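Local coordinates for protein 2-dehydropantoate 2-reductase (Bacillus subtilis, PDB 3EGO) that probably catalyses the NADPH-dependent reduction of 2-dehydropantoate (ketopantoate) to (R)-pantoate, the second step in making pantoate for pantothenate biosynthesis, at residues R46-G51 / V127-T132; V75-L80 / E260-I265; S116-I121 / D153-L158; I222-N227 / S273-D278. All coordinates share one frame; numbering follows the deposited sequence.

Interaction 1 of 4, residues R46-G51 / V127-T132; sequences RLYKGG and VRKSDT
The firm part of this contact is a backbone hydrogen bond from Arg46 N to Thr132 O, 2.9 Å long with an angle of 163° at the hydrogen. Thr132 stands just ahead of strand 133-138, and its carbonyl supplies the first bond of the parallel pairing between that strand and strand 45-49, which goes on through the backbones of Tyr48, Val134 and His136. Thr132 itself is buried, its side chain lying against Ala39, Ile40 and Glu43 of helix 34-43.

Two residues further along strand 45-49 the contact changes character. The CD methylene of Lys129 rests over one face of the Tyr48 ring, 3.6 Å above its plane and displaced toward the rim, so that CD approaches Tyr48 CD2 to 3.7 Å in a CH-pi contact. The lysine chain bends at chi3 and chi4 (92° and 47°), which carries its ammonium group further above the same face; with NZ 5.8 Å from the ring centroid of Tyr48, any cation-pi attraction is weak. Lys129 is exposed, and this side of the contact belongs to the surface of the NADP-binding domain, near the Ser12 region of the probable cofactor site.

Strand 45-49 is thus held between strand 133-138 and the antiparallel strand 52-61, while Leu47 turns from Lys129 and Thr132 to pack on Leu16, Tyr19 and Tyr20 of helix 12-22.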
loop_
_atom_site.group_PDB
_atom_site.type_symbol
_atom_site.label_atom_id
_atom_site.label_comp_id
_atom_site.label_asym_id
_atom_site.label_seq_id
_atom_site.Cartn_x
_atom_site.Cartn_y
_atom_site.Cartn_z
ATOM N N ARG A 46 35.697 13.167 -0.141
ATOM C CA ARG A 46 35.946 12.952 -1.551
ATOM C C ARG A 46 34.681 13.266 -2.296
ATOM O O ARG A 46 33.608 12.861 -1.890
ATOM C CB ARG A 46 36.303 11.496 -1.819
ATOM C CG ARG A 46 37.493 10.998 -1.022
ATOM C CD ARG A 46 38.779 11.744 -1.398
ATOM N NE ARG A 46 39.899 11.451 -0.498
ATOM C CZ ARG A 46 40.739 10.426 -0.649
ATOM N NH1 ARG A 46 41.722 10.245 0.220
ATOM N NH2 ARG A 46 40.600 9.580 -1.670
ATOM N N LEU A 47 34.805 13.973 -3.400
ATOM C CA LEU A 47 33.630 14.186 -4.220
ATOM C C LEU A 47 33.936 13.645 -5.583
ATOM O O LEU A 47 35.008 13.944 -6.145
ATOM C CB LEU A 47 33.304 15.676 -4.305
ATOM C CG LEU A 47 32.115 15.936 -5.237
ATOM C CD1 LEU A 47 31.031 16.751 -4.506
ATOM C CD2 LEU A 47 32.641 16.646 -6.436
ATOM N N TYR A 48 33.007 12.847 -6.108
ATOM C CA TYR A 48 33.106 12.264 -7.448
ATOM C C TYR A 48 32.187 13.048 -8.380
ATOM O O TYR A 48 31.024 13.361 -8.041
ATOM C CB TYR A 48 32.669 10.797 -7.426
ATOM C CG TYR A 48 33.473 9.852 -6.544
ATOM C CD1 TYR A 48 34.302 8.886 -7.102
ATOM C CD2 TYR A 48 33.377 9.908 -5.151
ATOM C CE1 TYR A 48 35.035 7.999 -6.275
ATOM C CE2 TYR A 48 34.090 9.063 -4.338
ATOM C CZ TYR A 48 34.918 8.103 -4.896
ATOM O OH TYR A 48 35.621 7.254 -4.070
ATOM N N LYS A 49 32.692 13.410 -9.547
ATOM C CA LYS A 49 31.870 14.145 -10.449
ATOM C C LYS A 49 32.296 13.744 -11.820
ATOM O O LYS A 49 33.337 14.208 -12.310
ATOM C CB LYS A 49 32.009 15.639 -10.267
ATOM C CG LYS A 49 30.989 16.412 -11.024
ATOM C CD LYS A 49 30.988 17.836 -10.548
ATOM C CE LYS A 49 32.410 18.452 -10.630
ATOM N NZ LYS A 49 32.629 19.571 -9.610
ATOM N N GLY A 50 31.474 12.871 -12.393
ATOM C CA GLY A 50 31.599 12.381 -13.763
ATOM C C GLY A 50 33.002 12.056 -14.227
ATOM O O GLY A 50 33.440 12.527 -15.293
ATOM N N GLY A 51 33.712 11.219 -13.479
ATOM C CA GLY A 51 35.076 10.844 -13.929
ATOM C C GLY A 51 36.210 11.562 -13.208
ATOM O O GLY A 51 37.366 11.107 -13.220
ATOM N N VAL A 127 24.691 11.526 -4.140
ATOM C CA VAL A 127 24.526 10.162 -3.616
ATOM C C VAL A 127 25.726 9.858 -2.707
ATOM O O VAL A 127 26.864 9.878 -3.179
ATOM C CB VAL A 127 24.482 9.132 -4.795
ATOM C CG1 VAL A 127 24.489 7.704 -4.276
ATOM C CG2 VAL A 127 23.269 9.362 -5.704
ATOM N N ARG A 128 25.499 9.599 -1.411
ATOM C CA ARG A 128 26.622 9.281 -0.501
ATOM C C ARG A 128 27.140 7.877 -0.829
ATOM O O ARG A 128 26.359 6.924 -0.912
ATOM C CB ARG A 128 26.198 9.377 0.986
ATOM C CG ARG A 128 27.316 8.981 1.994
ATOM C CD ARG A 128 26.902 9.364 3.453
ATOM N NE ARG A 128 25.864 8.459 3.913
ATOM C CZ ARG A 128 25.384 8.419 5.152
ATOM N NH1 ARG A 128 25.817 9.279 6.051
ATOM N NH2 ARG A 128 24.439 7.537 5.472
ATOM N N LYS A 129 28.449 7.770 -1.056
ATOM C CA LYS A 129 29.064 6.486 -1.380
ATOM C C LYS A 129 29.615 5.782 -0.144
ATOM O O LYS A 129 29.633 4.568 -0.096
ATOM C CB LYS A 129 30.194 6.684 -2.401
ATOM C CG LYS A 129 29.683 7.209 -3.736
ATOM C CD LYS A 129 30.819 7.285 -4.818
ATOM C CE LYS A 129 30.901 5.991 -5.652
ATOM N NZ LYS A 129 29.540 5.550 -6.111
ATOM N N SER A 130 30.075 6.554 0.830
ATOM C CA SER A 130 30.647 6.040 2.071
ATOM C C SER A 130 30.564 7.127 3.115
ATOM O O SER A 130 30.021 8.200 2.859
ATOM C CB SER A 130 32.116 5.667 1.865
ATOM O OG SER A 130 32.866 6.819 1.542
ATOM N N ASP A 131 31.127 6.884 4.299
ATOM C CA ASP A 131 31.194 7.935 5.335
ATOM C C ASP A 131 31.911 9.225 4.894
ATOM O O ASP A 131 31.667 10.284 5.440
ATOM C CB ASP A 131 31.869 7.414 6.629
ATOM C CG ASP A 131 30.847 6.815 7.660
ATOM O OD1 ASP A 131 29.619 7.023 7.554
ATOM O OD2 ASP A 131 31.289 6.130 8.597
ATOM N N THR A 132 32.851 9.137 3.969
ATOM C CA THR A 132 33.577 10.325 3.548
ATOM C C THR A 132 33.371 10.722 2.068
ATOM O O THR A 132 33.928 11.711 1.591
ATOM C CB THR A 132 35.120 10.158 3.792
ATOM O OG1 THR A 132 35.581 9.061 3.001
ATOM C CG2 THR A 132 35.424 9.865 5.259
#

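Interaction 2 of 4, residues V75-L80 / E260-I265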
loop_
_atom_site.group_PDB
_atom_site.type_symbol
_atom_site.label_atom_id
_atom_site.label_comp_id
_atom_site.label_asym_id
_atom_site.label_seq_id
_atom_site.Cartn_x
_atom_site.Cartn_y
_atom_site.Cartn_z
ATOM N N VAL A 75 19.759 17.340 7.992
ATOM C CA VAL A 75 19.309 16.049 8.555
ATOM C C VAL A 75 17.860 15.729 8.265
ATOM O O VAL A 75 17.059 16.616 8.025
ATOM C CB VAL A 75 19.496 15.939 10.098
ATOM C CG1 VAL A 75 20.901 16.294 10.501
ATOM C CG2 VAL A 75 18.436 16.769 10.847
ATOM N N LYS A 76 17.538 14.443 8.314
ATOM C CA LYS A 76 16.169 13.980 8.223
ATOM C C LYS A 76 15.322 14.491 9.383
ATOM O O LYS A 76 15.807 14.641 10.511
ATOM C CB LYS A 76 16.147 12.457 8.191
ATOM C CG LYS A 76 16.721 11.870 6.904
ATOM N N GLN A 77 14.047 14.735 9.095
ATOM C CA GLN A 77 13.108 15.285 10.078
ATOM C C GLN A 77 13.166 14.601 11.433
ATOM O O GLN A 77 13.057 15.257 12.466
ATOM C CB GLN A 77 11.680 15.202 9.566
ATOM C CG GLN A 77 10.653 15.385 10.668
ATOM C CD GLN A 77 9.427 14.546 10.440
ATOM O OE1 GLN A 77 8.893 14.519 9.335
ATOM N NE2 GLN A 77 8.973 13.844 11.482
ATOM N N HIS A 78 13.321 13.283 11.425
ATOM C CA HIS A 78 13.271 12.496 12.651
ATOM C C HIS A 78 14.371 12.882 13.635
ATOM O O HIS A 78 14.207 12.722 14.854
ATOM C CB HIS A 78 13.365 11.008 12.319
ATOM C CG HIS A 78 13.296 10.712 10.852
ATOM N ND1 HIS A 78 14.333 10.117 10.165
ATOM C CD2 HIS A 78 12.324 10.942 9.938
ATOM C CE1 HIS A 78 13.999 9.981 8.893
ATOM N NE2 HIS A 78 12.786 10.477 8.728
ATOM N N GLN A 79 15.496 13.381 13.120
ATOM C CA GLN A 79 16.593 13.798 13.996
ATOM C C GLN A 79 16.535 15.301 14.222
ATOM O O GLN A 79 17.382 15.865 14.899
ATOM C CB GLN A 79 17.957 13.458 13.394
ATOM C CG GLN A 79 17.924 12.480 12.240
ATOM C CD GLN A 79 19.228 12.502 11.455
ATOM O OE1 GLN A 79 19.241 12.344 10.229
ATOM N NE2 GLN A 79 20.334 12.729 12.159
ATOM N N LEU A 80 15.551 15.955 13.627
ATOM C CA LEU A 80 15.508 17.401 13.680
ATOM C C LEU A 80 15.360 17.831 15.137
ATOM O O LEU A 80 16.030 18.754 15.585
ATOM C CB LEU A 80 14.361 17.923 12.831
ATOM C CG LEU A 80 14.397 19.359 12.304
ATOM C CD1 LEU A 80 15.815 19.914 12.170
ATOM C CD2 LEU A 80 13.643 19.397 10.962
ATOM N N GLU A 260 9.993 9.843 4.630
ATOM C CA GLU A 260 9.696 11.251 4.893
ATOM C C GLU A 260 8.185 11.539 4.855
ATOM O O GLU A 260 7.776 12.634 4.476
ATOM C CB GLU A 260 10.397 12.101 3.847
ATOM C CG GLU A 260 11.909 11.864 3.789
ATOM C CD GLU A 260 12.585 12.641 2.660
ATOM O OE1 GLU A 260 12.000 12.764 1.553
ATOM O OE2 GLU A 260 13.697 13.137 2.908
ATOM N N ALA A 261 7.357 10.531 5.139
ATOM C CA ALA A 261 5.889 10.730 5.162
ATOM C C ALA A 261 5.481 11.885 6.087
ATOM O O ALA A 261 4.594 12.712 5.752
ATOM C CB ALA A 261 5.176 9.411 5.585
ATOM N N ASP A 262 6.078 11.973 7.263
ATOM C CA ASP A 262 5.620 13.021 8.180
ATOM C C ASP A 262 5.949 14.410 7.645
ATOM O O ASP A 262 5.145 15.342 7.795
ATOM C CB ASP A 262 6.218 12.871 9.568
ATOM C CG ASP A 262 5.681 11.689 10.315
ATOM O OD1 ASP A 262 4.584 11.206 9.971
ATOM O OD2 ASP A 262 6.376 11.244 11.252
ATOM N N ALA A 263 7.121 14.545 7.022
ATOM C CA ALA A 263 7.588 15.853 6.531
ATOM C C ALA A 263 6.909 16.259 5.237
ATOM O O ALA A 263 6.722 17.439 4.975
ATOM C CB ALA A 263 9.101 15.847 6.355
ATOM N N ILE A 264 6.522 15.292 4.426
ATOM C CA ILE A 264 5.844 15.588 3.175
ATOM C C ILE A 264 4.334 15.591 3.375
ATOM O O ILE A 264 3.652 16.603 3.095
ATOM C CB ILE A 264 6.200 14.589 2.080
ATOM C CG1 ILE A 264 7.703 14.631 1.744
ATOM C CG2 ILE A 264 5.369 14.813 0.836
ATOM C CD1 ILE A 264 8.075 15.668 0.741
ATOM N N ILE A 265 3.797 14.458 3.819
ATOM C CA ILE A 265 2.349 14.311 3.851
ATOM C C ILE A 265 1.769 14.847 5.130
ATOM O O ILE A 265 0.700 15.478 5.095
ATOM C CB ILE A 265 1.879 12.824 3.715
ATOM C CG1 ILE A 265 2.584 12.106 2.557
ATOM C CG2 ILE A 265 0.350 12.776 3.539
ATOM C CD1 ILE A 265 2.468 10.596 2.649
#
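Gln77, in the loop that follows strand 70-73 of the Rossmann-type domain, meets Asp262 and Ala263 in the first turn of helix 261-274, so the contact bridges the nucleotide-binding domain and the helical C-terminal domain. Glu260, the N-cap residue of that helix, is a probable NADP(+) ligand and bonds to Asn100, which probably contacts both cofactor and substrate.

Van der Waals contact does the joining. The Gln77 amide lies across the Asp262 side chain, OE1 coming within 3.2 Å of Asp262 CB, while the methyl of Ala263 sits 3.3 Å from the same Gln77 oxygen. A first torsion of 164° sets Gln77 CG opposite its own nitrogen and sends the chain out to the helix.

The Asp262 carboxylate finds its partners elsewhere. OD1 accepts a hydrogen bond from Tyr286, OD2 forms a salt bridge with Lys290, and the carboxylate lies nearly coplanar with the Gln77 amide, 24° apart, without bonding to it. Ala263 makes a backbone hydrogen bond with Met102. Gln77 OE1 does approach Ala263 N to 2.9 Å, but the angle is too poor for a hydrogen bond.

Interaction 3 of 4, residues S116-I121 / D153-L158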
loop_
_atom_site.group_PDB
_atom_site.type_symbol
_atom_site.label_atom_id
_atom_site.label_comp_id
_atom_site.label_asym_id
_atom_site.label_seq_id
_atom_site.Cartn_x
_atom_site.Cartn_y
_atom_site.Cartn_z
ATOM N N SER A 116 18.943 34.083 12.999
ATOM C CA SER A 116 18.403 34.468 11.697
ATOM C C SER A 116 18.123 33.201 10.916
ATOM O O SER A 116 19.040 32.452 10.614
ATOM C CB SER A 116 19.400 35.315 10.899
ATOM O OG SER A 116 19.743 36.527 11.570
ATOM N N ILE A 117 16.873 33.002 10.528
ATOM C CA ILE A 117 16.461 31.759 9.908
ATOM C C ILE A 117 16.246 31.902 8.431
ATOM O O ILE A 117 15.509 32.784 7.977
ATOM C CB ILE A 117 15.182 31.219 10.521
ATOM C CG1 ILE A 117 15.314 31.151 12.041
ATOM C CG2 ILE A 117 14.857 29.813 9.934
ATOM C CD1 ILE A 117 16.486 30.313 12.521
ATOM N N TYR A 118 16.882 30.986 7.697
ATOM C CA TYR A 118 16.766 30.881 6.266
ATOM C C TYR A 118 16.336 29.464 5.930
ATOM O O TYR A 118 16.639 28.504 6.656
ATOM C CB TYR A 118 18.102 31.228 5.586
ATOM C CG TYR A 118 18.606 32.584 6.057
ATOM C CD1 TYR A 118 18.148 33.774 5.470
ATOM C CD2 TYR A 118 19.476 32.676 7.129
ATOM C CE1 TYR A 118 18.586 35.021 5.951
ATOM C CE2 TYR A 118 19.918 33.907 7.610
ATOM C CZ TYR A 118 19.473 35.075 7.016
ATOM O OH TYR A 118 19.929 36.277 7.532
ATOM N N VAL A 119 15.704 29.353 4.785
ATOM C CA VAL A 119 15.076 28.130 4.357
ATOM C C VAL A 119 15.409 27.957 2.867
ATOM O O VAL A 119 15.452 28.937 2.141
ATOM C CB VAL A 119 13.563 28.385 4.677
ATOM C CG1 VAL A 119 12.666 28.594 3.466
ATOM C CG2 VAL A 119 13.030 27.591 5.931
ATOM N N GLY A 120 15.676 26.733 2.408
ATOM C CA GLY A 120 16.003 26.522 0.993
ATOM C C GLY A 120 15.789 25.118 0.485
ATOM O O GLY A 120 15.464 24.219 1.246
ATOM N N ILE A 121 15.937 24.946 -0.813
ATOM C CA ILE A 121 15.805 23.646 -1.406
ATOM C C ILE A 121 17.070 23.314 -2.165
ATOM O O ILE A 121 17.791 24.197 -2.654
ATOM C CB ILE A 121 14.611 23.557 -2.352
ATOM C CG1 ILE A 121 14.753 24.571 -3.491
ATOM C CG2 ILE A 121 13.289 23.786 -1.561
ATOM C CD1 ILE A 121 13.628 24.417 -4.512
ATOM N N ASP A 153 20.757 40.011 3.427
ATOM C CA ASP A 153 22.115 40.486 3.153
ATOM C C ASP A 153 23.130 39.789 4.044
ATOM O O ASP A 153 24.280 39.652 3.672
ATOM C CB ASP A 153 22.209 42.011 3.283
ATOM C CG ASP A 153 21.582 42.729 2.099
ATOM O OD1 ASP A 153 21.361 42.097 1.015
ATOM O OD2 ASP A 153 21.330 43.940 2.258
ATOM N N ARG A 154 22.689 39.317 5.207
ATOM C CA ARG A 154 23.580 38.563 6.097
ATOM C C ARG A 154 24.349 37.425 5.413
ATOM O O ARG A 154 25.456 37.096 5.823
ATOM C CB ARG A 154 22.825 38.035 7.334
ATOM C CG ARG A 154 22.696 39.054 8.448
ATOM C CD ARG A 154 21.926 38.530 9.658
ATOM N NE ARG A 154 22.679 37.619 10.521
ATOM C CZ ARG A 154 23.605 37.995 11.405
ATOM N NH1 ARG A 154 23.957 39.274 11.516
ATOM N NH2 ARG A 154 24.202 37.082 12.167
ATOM N N LEU A 155 23.783 36.839 4.362
ATOM C CA LEU A 155 24.481 35.747 3.679
ATOM C C LEU A 155 25.291 36.147 2.448
ATOM O O LEU A 155 25.819 35.269 1.755
ATOM C CB LEU A 155 23.521 34.625 3.323
ATOM C CG LEU A 155 22.725 34.050 4.494
ATOM C CD1 LEU A 155 21.941 32.854 4.040
ATOM C CD2 LEU A 155 23.600 33.722 5.733
ATOM N N ASN A 156 25.405 37.460 2.197
ATOM C CA ASN A 156 26.061 38.004 0.996
ATOM C C ASN A 156 27.510 37.612 0.881
ATOM O O ASN A 156 27.950 37.169 -0.179
ATOM C CB ASN A 156 26.026 39.557 0.984
ATOM C CG ASN A 156 24.673 40.137 0.569
ATOM O OD1 ASN A 156 23.769 39.418 0.122
ATOM N ND2 ASN A 156 24.538 41.470 0.707
ATOM N N ILE A 157 28.262 37.800 1.959
ATOM C CA ILE A 157 29.686 37.525 1.915
ATOM C C ILE A 157 29.845 36.028 1.864
ATOM O O ILE A 157 30.610 35.515 1.041
ATOM C CB ILE A 157 30.467 38.186 3.091
ATOM C CG1 ILE A 157 30.431 39.708 2.958
ATOM C CG2 ILE A 157 31.916 37.749 3.095
ATOM C CD1 ILE A 157 30.945 40.440 4.210
ATOM N N LEU A 158 29.064 35.319 2.683
ATOM C CA LEU A 158 29.167 33.860 2.726
ATOM C C LEU A 158 29.014 33.281 1.323
ATOM O O LEU A 158 29.823 32.470 0.916
ATOM C CB LEU A 158 28.154 33.241 3.697
ATOM C CG LEU A 158 28.508 33.355 5.186
ATOM C CD1 LEU A 158 27.249 33.358 6.034
ATOM C CD2 LEU A 158 29.489 32.225 5.589
#
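Arg154 and Leu155 together cover Tyr118, a buried residue of strand 116-128, and Arg154 also reaches Ser116 on the same strand. In Arg154 the touching begins at CB, which lies 3.4 Å from Tyr118 OH. The arginine chain then runs across the end of the tyrosine, bends at chi3 (76°) and passes Ser116, whose OG is 3.5 Å from Arg154 CD. Its NE comes to 3.3 Å from Ser116 OG at an angle too poor for a hydrogen bond; that nitrogen bonds instead to Asn94 OD1 on strand 94-97. The guanidinium is nearly coplanar with the phenol ring, their planes 8° apart, and Tyr118 OH lies at its edge. The hydroxyl has its own partner in the carbonyl oxygen of Glu151, just before the 153-158 segment.

Leu155, next in sequence, is buried and supplies the apolar half. Its CD1 methyl stands over the centre of the Tyr118 ring, 4.0 Å from the centroid and 13° off the normal, a CH-pi contact, and CD2 approaches the ring atom CE2 of Tyr118 at 4.1 Å. With an alanine in place of Tyr118, the Leu155 methyls would probably face a gap and the Glu151 carbonyl would lose its hydroxyl partner.

Tyr118 also packs on Leu96 of the parallel neighbour strand 94-97, to which its backbone is hydrogen-bonded. An irregular connection between the parallel strands 142-146 and 168-170 thus packs against the sheet of the Rossmann-type domain, here away from the cofactor and substrate sites.

Interaction 4 of 4, residues I222-N227 / S273-D278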
loop_
_atom_site.group_PDB
_atom_site.type_symbol
_atom_site.label_atom_id
_atom_site.label_comp_id
_atom_site.label_asym_id
_atom_site.label_seq_id
_atom_site.Cartn_x
_atom_site.Cartn_y
_atom_site.Cartn_z
ATOM N N ILE A 222 -4.837 22.814 -0.280
ATOM C CA ILE A 222 -4.311 22.981 1.069
ATOM C C ILE A 222 -3.179 24.026 1.076
ATOM O O ILE A 222 -3.070 24.862 1.995
ATOM C CB ILE A 222 -3.745 21.619 1.620
ATOM C CG1 ILE A 222 -4.886 20.630 1.921
ATOM C CG2 ILE A 222 -2.926 21.826 2.849
ATOM C CD1 ILE A 222 -4.439 19.130 1.865
ATOM N N LEU A 223 -2.342 23.980 0.044
ATOM C CA LEU A 223 -1.191 24.898 -0.043
ATOM C C LEU A 223 -1.566 26.272 -0.612
ATOM O O LEU A 223 -0.739 27.222 -0.562
ATOM C CB LEU A 223 -0.089 24.289 -0.925
ATOM C CG LEU A 223 0.540 23.007 -0.393
ATOM C CD1 LEU A 223 1.325 22.322 -1.502
ATOM C CD2 LEU A 223 1.406 23.226 0.873
ATOM N N LYS A 224 -2.764 26.360 -1.198
ATOM C CA LYS A 224 -3.223 27.581 -1.857
ATOM C C LYS A 224 -2.243 28.036 -2.944
ATOM O O LYS A 224 -1.790 29.185 -2.957
ATOM C CB LYS A 224 -3.398 28.678 -0.804
ATOM C CG LYS A 224 -4.514 28.407 0.183
ATOM C CD LYS A 224 -4.384 29.277 1.415
ATOM C CE LYS A 224 -5.631 29.202 2.263
ATOM N NZ LYS A 224 -5.473 29.987 3.525
ATOM N N LEU A 225 -1.907 27.128 -3.848
ATOM C CA LEU A 225 -0.941 27.415 -4.892
ATOM C C LEU A 225 -1.474 28.438 -5.876
ATOM O O LEU A 225 -2.586 28.289 -6.392
ATOM C CB LEU A 225 -0.591 26.137 -5.644
ATOM C CG LEU A 225 0.117 25.094 -4.781
ATOM C CD1 LEU A 225 0.613 23.980 -5.667
ATOM C CD2 LEU A 225 1.257 25.740 -4.000
ATOM N N GLU A 226 -0.658 29.451 -6.158
ATOM C CA GLU A 226 -1.012 30.496 -7.109
ATOM C C GLU A 226 -1.552 29.901 -8.409
ATOM O O GLU A 226 -2.758 29.895 -8.640
ATOM C CB GLU A 226 0.199 31.408 -7.382
ATOM N N ASN A 227 -0.664 29.390 -9.251
ATOM C CA ASN A 227 -1.092 28.853 -10.534
ATOM C C ASN A 227 -1.250 27.329 -10.538
ATOM O O ASN A 227 -0.265 26.598 -10.654
ATOM C CB ASN A 227 -0.126 29.279 -11.636
ATOM C CG ASN A 227 -0.739 29.168 -13.013
ATOM O OD1 ASN A 227 -1.189 28.098 -13.422
ATOM N ND2 ASN A 227 -0.764 30.279 -13.738
ATOM N N SER A 273 -6.320 20.209 8.115
ATOM C CA SER A 273 -7.089 20.244 9.352
ATOM C C SER A 273 -7.310 21.687 9.845
ATOM O O SER A 273 -8.430 22.063 10.225
ATOM C CB SER A 273 -6.392 19.409 10.419
ATOM O OG SER A 273 -6.947 19.657 11.692
ATOM N N LEU A 274 -6.255 22.495 9.814
ATOM C CA LEU A 274 -6.347 23.883 10.265
ATOM C C LEU A 274 -7.308 24.697 9.408
ATOM O O LEU A 274 -7.814 25.724 9.856
ATOM C CB LEU A 274 -4.971 24.570 10.260
ATOM C CG LEU A 274 -3.845 24.168 11.222
ATOM C CD1 LEU A 274 -2.561 24.920 10.864
ATOM C CD2 LEU A 274 -4.210 24.379 12.698
ATOM N N GLN A 275 -7.533 24.272 8.174
ATOM C CA GLN A 275 -8.401 25.015 7.282
ATOM C C GLN A 275 -9.780 24.370 7.110
ATOM O O GLN A 275 -10.588 24.844 6.290
ATOM C CB GLN A 275 -7.751 25.178 5.911
ATOM C CG GLN A 275 -6.436 25.963 5.893
ATOM C CD GLN A 275 -5.819 25.961 4.507
ATOM O OE1 GLN A 275 -6.424 26.433 3.531
ATOM N NE2 GLN A 275 -4.629 25.388 4.401
ATOM N N GLY A 276 -10.030 23.275 7.836
ATOM C CA GLY A 276 -11.287 22.529 7.699
ATOM C C GLY A 276 -11.429 21.957 6.297
ATOM O O GLY A 276 -12.529 21.854 5.738
ATOM N N LEU A 277 -10.297 21.585 5.716
ATOM C CA LEU A 277 -10.292 21.030 4.373
ATOM C C LEU A 277 -10.208 19.507 4.450
ATOM O O LEU A 277 -9.696 18.939 5.414
ATOM C CB LEU A 277 -9.097 21.563 3.575
ATOM C CG LEU A 277 -9.173 22.982 2.987
ATOM C CD1 LEU A 277 -7.744 23.478 2.582
ATOM C CD2 LEU A 277 -10.122 22.984 1.798
ATOM N N ASP A 278 -10.693 18.860 3.407
ATOM C CA ASP A 278 -10.651 17.427 3.349
ATOM C C ASP A 278 -9.377 17.011 2.612
ATOM O O ASP A 278 -8.852 17.725 1.737
ATOM C CB ASP A 278 -11.906 16.892 2.673
ATOM C CG ASP A 278 -13.156 17.029 3.575
ATOM O OD1 ASP A 278 -13.036 16.944 4.831
ATOM O OD2 ASP A 278 -14.256 17.228 3.021
#
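Two helix C-termini of the all-helical C-terminal domain meet here, each closed by a Schellman motif, with Lys224 following helix 206-223 and Gly276 following helix 261-274 as the residues of positive phi. Gln275, one residue before that glycine, joins the two ends. Its NE2 donates a hydrogen bond to Ile222 O, 2.9 Å long with an angle of 166° at the hydrogen. The donor lies in the carbonyl plane, on a lone pair, and the oxygen sits within 4° of the Gln275 amide plane, although the amide itself stands steeply turned against the plane of the carbonyl group.

The same amide is held by further bonds from both helices. OE1 accepts a hydrogen bond from Arg221 in the last turn of helix 206-223, and NE2 makes a second, weak bond to Glu271 O in the last turn of helix 261-274; these bonds fix which way round the amide is turned. On the exposed side the extended Lys224 chain crosses the amide, bringing its CE to 3.1 Å from Gln275 OE1. An alanine at Gln275 would probably leave Ile222 O and Arg221 without these amide partners and remove the polar link between the helix ends.

Apolar contact lies beneath. Ile222 is buried, packing also on Leu268 and Ala272 of helix 261-274, and its side chain and that of Leu277 run past each other in opposite directions. Leu277 CD1 does the touching, 4.1 Å from Ile222 CG1 and 3.8 Å from the backbone CA of Ile222.

Overall arrangement
From the N terminus, strand 45-49 opens interaction 1, which closes at 127-132 and ties that strand to the turn between strands 116-128 and 133-138 of the same sheet. Before it closes, the 75-80 loop opens interaction 2, and strand 116-128 opens interaction 3 and also leads into the second segment of interaction 1, so interaction 1 crosses both. Interaction 3 closes at 153-158 entirely within the long excursion that interaction 2 ends at 260-265, where the two domains join. Interaction 4 opens at 222-227 inside that excursion and closes beyond it at 273-278, crossing interaction 2; both use helix 261-274. Interactions 1 and 4 lie in different domains, their centres about 40 Å apart.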